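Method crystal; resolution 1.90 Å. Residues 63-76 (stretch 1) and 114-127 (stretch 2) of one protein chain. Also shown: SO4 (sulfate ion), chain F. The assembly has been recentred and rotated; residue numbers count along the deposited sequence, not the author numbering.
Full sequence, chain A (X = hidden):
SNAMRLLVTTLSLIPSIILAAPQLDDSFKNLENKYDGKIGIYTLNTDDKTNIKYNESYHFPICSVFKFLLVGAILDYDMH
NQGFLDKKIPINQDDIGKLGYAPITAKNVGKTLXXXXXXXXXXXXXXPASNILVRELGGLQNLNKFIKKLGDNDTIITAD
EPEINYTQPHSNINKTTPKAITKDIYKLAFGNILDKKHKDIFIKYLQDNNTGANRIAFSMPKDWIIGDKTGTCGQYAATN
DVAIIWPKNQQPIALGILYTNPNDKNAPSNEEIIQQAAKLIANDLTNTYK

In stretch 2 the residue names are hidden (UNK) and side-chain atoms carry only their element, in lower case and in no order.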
# COMPACT_ATOMS: atom_id res chain seq x y z
N CYS A 63 -7.27 -3.82 1.03
CA CYS A 63 -7.85 -2.48 1.12
C CYS A 63 -7.14 -1.55 0.12
O CYS A 63 -6.70 -1.98 -0.94
CB CYS A 63 -7.73 -1.94 2.56
SG CYS A 63 -8.23 -3.14 3.85
N SER A 64 -6.99 -0.28 0.49
CA SER A 64 -6.41 0.72 -0.39
C SER A 64 -4.93 0.51 -0.71
O SER A 64 -4.39 1.19 -1.56
CB SER A 64 -6.60 2.12 0.19
OG SER A 64 -7.91 2.58 -0.06
N VAL A 65 -4.28 -0.43 -0.04
CA VAL A 65 -2.87 -0.68 -0.36
C VAL A 65 -2.68 -1.08 -1.84
O VAL A 65 -1.64 -0.82 -2.44
CB VAL A 65 -2.26 -1.74 0.58
CG1 VAL A 65 -0.84 -2.09 0.15
CG2 VAL A 65 -2.27 -1.22 2.02
N PHE A 66 -3.70 -1.70 -2.44
CA PHE A 66 -3.59 -2.10 -3.84
C PHE A 66 -3.22 -0.90 -4.71
O PHE A 66 -2.67 -1.06 -5.80
CB PHE A 66 -4.90 -2.75 -4.33
CG PHE A 66 -5.90 -1.78 -4.92
CD1 PHE A 66 -6.78 -1.07 -4.11
CD2 PHE A 66 -5.96 -1.59 -6.30
CE1 PHE A 66 -7.69 -0.19 -4.66
CE2 PHE A 66 -6.87 -0.70 -6.85
CZ PHE A 66 -7.73 0.01 -6.03
N LYS A 67 -3.50 0.32 -4.24
CA LYS A 67 -3.25 1.49 -5.09
C LYS A 67 -1.77 1.67 -5.47
O LYS A 67 -1.48 2.27 -6.51
CB LYS A 67 -3.85 2.76 -4.47
CG LYS A 67 -5.39 2.72 -4.46
CD LYS A 67 -6.00 3.74 -3.49
CE LYS A 67 -7.53 3.58 -3.48
NZ LYS A 67 -8.16 4.48 -2.45
N PHE A 68 -0.83 1.17 -4.67
CA PHE A 68 0.57 1.30 -5.08
C PHE A 68 0.95 0.30 -6.16
O PHE A 68 1.82 0.57 -7.00
CB PHE A 68 1.56 1.32 -3.88
CG PHE A 68 2.02 -0.06 -3.41
CD1 PHE A 68 2.92 -0.81 -4.16
CD2 PHE A 68 1.59 -0.55 -2.18
CE1 PHE A 68 3.36 -2.06 -3.71
CE2 PHE A 68 2.03 -1.81 -1.71
CZ PHE A 68 2.91 -2.55 -2.48
N LEU A 69 0.30 -0.86 -6.16
CA LEU A 69 0.48 -1.83 -7.25
C LEU A 69 -0.05 -1.26 -8.57
O LEU A 69 0.56 -1.43 -9.64
CB LEU A 69 -0.28 -3.11 -6.94
CG LEU A 69 0.23 -3.84 -5.70
CD1 LEU A 69 -0.69 -5.04 -5.37
CD2 LEU A 69 1.65 -4.31 -5.95
N LEU A 70 -1.18 -0.59 -8.48
CA LEU A 70 -1.82 0.03 -9.63
C LEU A 70 -0.92 1.10 -10.23
O LEU A 70 -0.75 1.18 -11.44
CB LEU A 70 -3.16 0.64 -9.20
CG LEU A 70 -3.90 1.49 -10.23
CD1 LEU A 70 -4.19 0.69 -11.50
CD2 LEU A 70 -5.18 2.10 -9.66
N VAL A 71 -0.36 1.94 -9.37
CA VAL A 71 0.53 3.00 -9.83
C VAL A 71 1.82 2.40 -10.42
O VAL A 71 2.33 2.87 -11.43
CB VAL A 71 0.80 4.02 -8.72
CG1 VAL A 71 2.00 4.88 -9.04
CG2 VAL A 71 -0.44 4.86 -8.53
N GLY A 72 2.32 1.35 -9.79
CA GLY A 72 3.43 0.61 -10.37
C GLY A 72 3.12 0.13 -11.78
O GLY A 72 3.93 0.27 -12.70
N ALA A 73 1.93 -0.44 -11.95
CA ALA A 73 1.48 -0.91 -13.26
C ALA A 73 1.42 0.23 -14.27
O ALA A 73 1.77 0.05 -15.44
CB ALA A 73 0.12 -1.58 -13.13
N ILE A 74 0.94 1.38 -13.83
CA ILE A 74 0.85 2.53 -14.71
C ILE A 74 2.24 2.97 -15.16
O ILE A 74 2.46 3.31 -16.32
CB ILE A 74 0.13 3.70 -14.00
CG1 ILE A 74 -1.35 3.35 -13.83
CG2 ILE A 74 0.31 5.02 -14.78
CD1 ILE A 74 -2.15 3.42 -15.14
N LEU A 75 3.20 2.96 -14.24
CA LEU A 75 4.57 3.37 -14.58
C LEU A 75 5.22 2.39 -15.56
O LEU A 75 5.96 2.79 -16.47
CB LEU A 75 5.42 3.49 -13.31
CG LEU A 75 4.99 4.63 -12.38
CD1 LEU A 75 5.65 4.54 -11.02
CD2 LEU A 75 5.30 5.97 -13.02
N ASP A 76 4.94 1.11 -15.37
CA ASP A 76 5.43 0.08 -16.27
C ASP A 76 4.81 0.35 -17.64
O ASP A 76 5.49 0.31 -18.66
CB ASP A 76 5.05 -1.30 -15.72
CG ASP A 76 5.28 -2.43 -16.71
OD1 ASP A 76 6.38 -3.02 -16.72
OD2 ASP A 76 4.34 -2.77 -17.47
N UNK A 114 -3.46 14.91 -15.71
CA UNK A 114 -2.57 13.97 -16.39
C UNK A 114 -2.58 12.63 -15.66
O UNK A 114 -2.97 12.56 -14.50
o UNK A 114 -0.62 14.51 -15.08
c UNK A 114 -1.03 15.86 -17.05
c UNK A 114 -1.12 14.47 -16.42
N UNK A 115 -2.15 11.57 -16.34
CA UNK A 115 -1.98 10.28 -15.68
C UNK A 115 -1.08 10.42 -14.44
O UNK A 115 -1.37 9.85 -13.38
c UNK A 115 -2.42 8.86 -17.73
c UNK A 115 -0.84 8.02 -15.93
c UNK A 115 -3.55 7.97 -17.22
c UNK A 115 -1.38 9.25 -16.67
N UNK A 116 -0.00 11.19 -14.56
CA UNK A 116 0.89 11.34 -13.40
C UNK A 116 0.19 12.01 -12.23
O UNK A 116 0.41 11.63 -11.08
c UNK A 116 2.17 12.12 -13.75
o UNK A 116 3.08 12.08 -12.65
N UNK A 117 -0.65 13.00 -12.51
CA UNK A 117 -1.41 13.65 -11.45
C UNK A 117 -2.38 12.67 -10.78
O UNK A 117 -2.65 12.77 -9.58
c UNK A 117 -2.19 14.85 -11.99
c UNK A 117 -1.29 16.04 -12.31
o UNK A 117 -2.84 16.98 -13.87
c UNK A 117 -2.04 17.18 -12.94
n UNK A 117 -1.81 18.40 -12.45
N UNK A 118 -2.92 11.75 -11.57
CA UNK A 118 -3.84 10.75 -11.05
C UNK A 118 -3.08 9.73 -10.21
O UNK A 118 -3.60 9.24 -9.22
c UNK A 118 -4.60 10.05 -12.18
c UNK A 118 -5.97 10.52 -14.28
c UNK A 118 -6.91 10.95 -11.98
c UNK A 118 -5.65 10.94 -12.84
N UNK A 119 -1.85 9.42 -10.61
CA UNK A 119 -1.00 8.55 -9.81
C UNK A 119 -0.80 9.13 -8.42
O UNK A 119 -0.92 8.44 -7.43
c UNK A 119 0.37 8.35 -10.45
o UNK A 119 -0.59 6.59 -11.77
n UNK A 119 1.40 7.42 -12.42
c UNK A 119 0.34 7.39 -11.61
N UNK A 120 -0.44 10.42 -8.38
CA UNK A 120 -0.22 11.12 -7.13
C UNK A 120 -1.47 11.03 -6.27
O UNK A 120 -1.40 10.70 -5.08
c UNK A 120 1.10 14.56 -4.31
c UNK A 120 -1.15 15.12 -4.89
c UNK A 120 -1.08 14.24 -5.98
c UNK A 120 -0.06 15.27 -4.07
c UNK A 120 0.08 13.51 -6.24
o UNK A 120 -0.11 16.14 -2.98
c UNK A 120 1.16 13.69 -5.40
c UNK A 120 0.16 12.58 -7.42
N UNK A 121 -2.62 11.31 -6.87
CA UNK A 121 -3.90 11.23 -6.18
C UNK A 121 -4.16 9.83 -5.62
O UNK A 121 -4.60 9.70 -4.47
c UNK A 121 -5.02 11.62 -7.11
N UNK A 122 -3.91 8.80 -6.43
CA UNK A 122 -4.15 7.42 -6.03
C UNK A 122 -3.29 7.02 -4.84
O UNK A 122 -3.75 6.34 -3.92
c UNK A 122 -3.92 6.45 -7.19
N UNK A 123 -2.03 7.45 -4.85
CA UNK A 123 -1.12 7.13 -3.74
C UNK A 123 -1.55 7.85 -2.47
O UNK A 123 -1.34 7.36 -1.36
c UNK A 123 1.22 7.40 -2.86
c UNK A 123 0.76 5.07 -4.91
c UNK A 123 0.83 6.58 -5.22
c UNK A 123 0.33 7.49 -4.09
N UNK A 124 -2.18 9.01 -2.64
CA UNK A 124 -2.79 9.70 -1.52
C UNK A 124 -4.17 9.12 -1.21
O UNK A 124 -4.92 9.69 -0.41
c UNK A 124 -0.43 11.63 -1.98
c UNK A 124 -1.73 12.02 -1.27
c UNK A 124 -2.90 11.20 -1.81
c UNK A 124 -2.02 13.50 -1.42
N UNK A 125 -4.49 8.00 -1.85
CA UNK A 125 -5.71 7.23 -1.59
C UNK A 125 -7.04 7.78 -2.18
O UNK A 125 -8.14 7.35 -1.78
o UNK A 125 -6.31 5.53 0.04
c UNK A 125 -5.87 6.88 -0.10
N UNK A 126 -6.93 8.69 -3.14
CA UNK A 126 -8.08 9.22 -3.87
C UNK A 126 -8.76 8.07 -4.63
O UNK A 126 -8.16 7.44 -5.50
o UNK A 126 -8.67 12.35 -5.30
c UNK A 126 -8.68 11.12 -5.48
o UNK A 126 -9.57 10.53 -6.14
c UNK A 126 -7.56 10.29 -4.85
N UNK A 127 -10.01 7.77 -4.28
CA UNK A 127 -10.71 6.61 -4.84
C UNK A 127 -11.10 6.77 -6.31
O UNK A 127 -10.85 5.88 -7.13
o UNK A 127 -11.49 5.79 -2.70
c UNK A 127 -11.92 6.23 -3.98
S SO4 F . -6.86 4.55 3.39
O1 SO4 F . -7.03 4.86 4.79
O2 SO4 F . -7.77 3.49 2.98
O3 SO4 F . -7.14 5.75 2.64
O4 SO4 F . -5.50 4.10 3.16

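Position 114 has two carbons and one oxygen, the first carbon carrying both the oxygen and the other carbon, and touches nothing on stretch 1: Thr 114. Its OG1 accepts from the backbone N of position 117 at 3.0 Å, capping the helix that follows.

Position 115 carries four carbons, forked at the first, one arm two carbons long. That is Ile 115, whose CG2 lies 3.4 Å from CG2 of Ile 74.

Position 116 has one carbon then one oxygen, and its CA-to-CB bond points away from stretch 1: Ser 116. Position 117 has three carbons, the third bearing oxygen and nitrogen, which makes Gln 117; its OE1 takes the backbone N of Thr 114 at 2.8 Å, so the cap is reciprocal. Position 118 has four carbons, forked at the second: Leu 118, directed sideways and out of contact.

Position 119 has two carbons, the second with one oxygen and one nitrogen: Asn 119. It points toward stretch 1, and its OD1 sits 3.5 Å from CG2 of Ile 74 and 3.7 Å from CG2 of Val 71. These neighbours are carbon, and OD1 is buried without a polar partner; ND2 is bonded elsewhere in the structure.

Position 120 has one carbon, then a six-carbon ring bearing an oxygen: Tyr 120, turned away. Positions 121 and 122 have one carbon each, hence Ala 121 and Ala 122. Only the second reaches stretch 1, its CB 4.1 Å from CG2 of Val 71.

Position 123 repeats the four-carbon fork at the first carbon: Ile 123. Its CD1 lies 3.8 Å from CG2 of Val 71 and 4.0 Å from CB of Phe 68. At 124, the fork at the second carbon gives Leu 124, pointing away.

Position 125, one carbon and one oxygen, is Ser 125. NZ of Lys 67 donates to its O at 2.9 Å and its OG at 3.3 Å; that OG donates to sulfate O3 at 2.7 Å. Position 126 has two carbons, the second with two oxygens: Asp 126, an N-cap directed away. One carbon and one oxygen at 127 mean Ser 127, its OG 3.6 Å from NZ of Lys 67.

The helices run nearly antiparallel, at 163°, with axes 9.3 Å apart at closest approach. Apolar packing joins their facing sides, while the extended Lys 67 reaches beyond the end of helix 115-123. Its NZ also donates to OG of Ser 64 at 3.1 Å, tying both stretches together beside the sulfate. The contact buries 508 Å² in total.

Stretch 2 (114-127) TISQLNYAAILSDS
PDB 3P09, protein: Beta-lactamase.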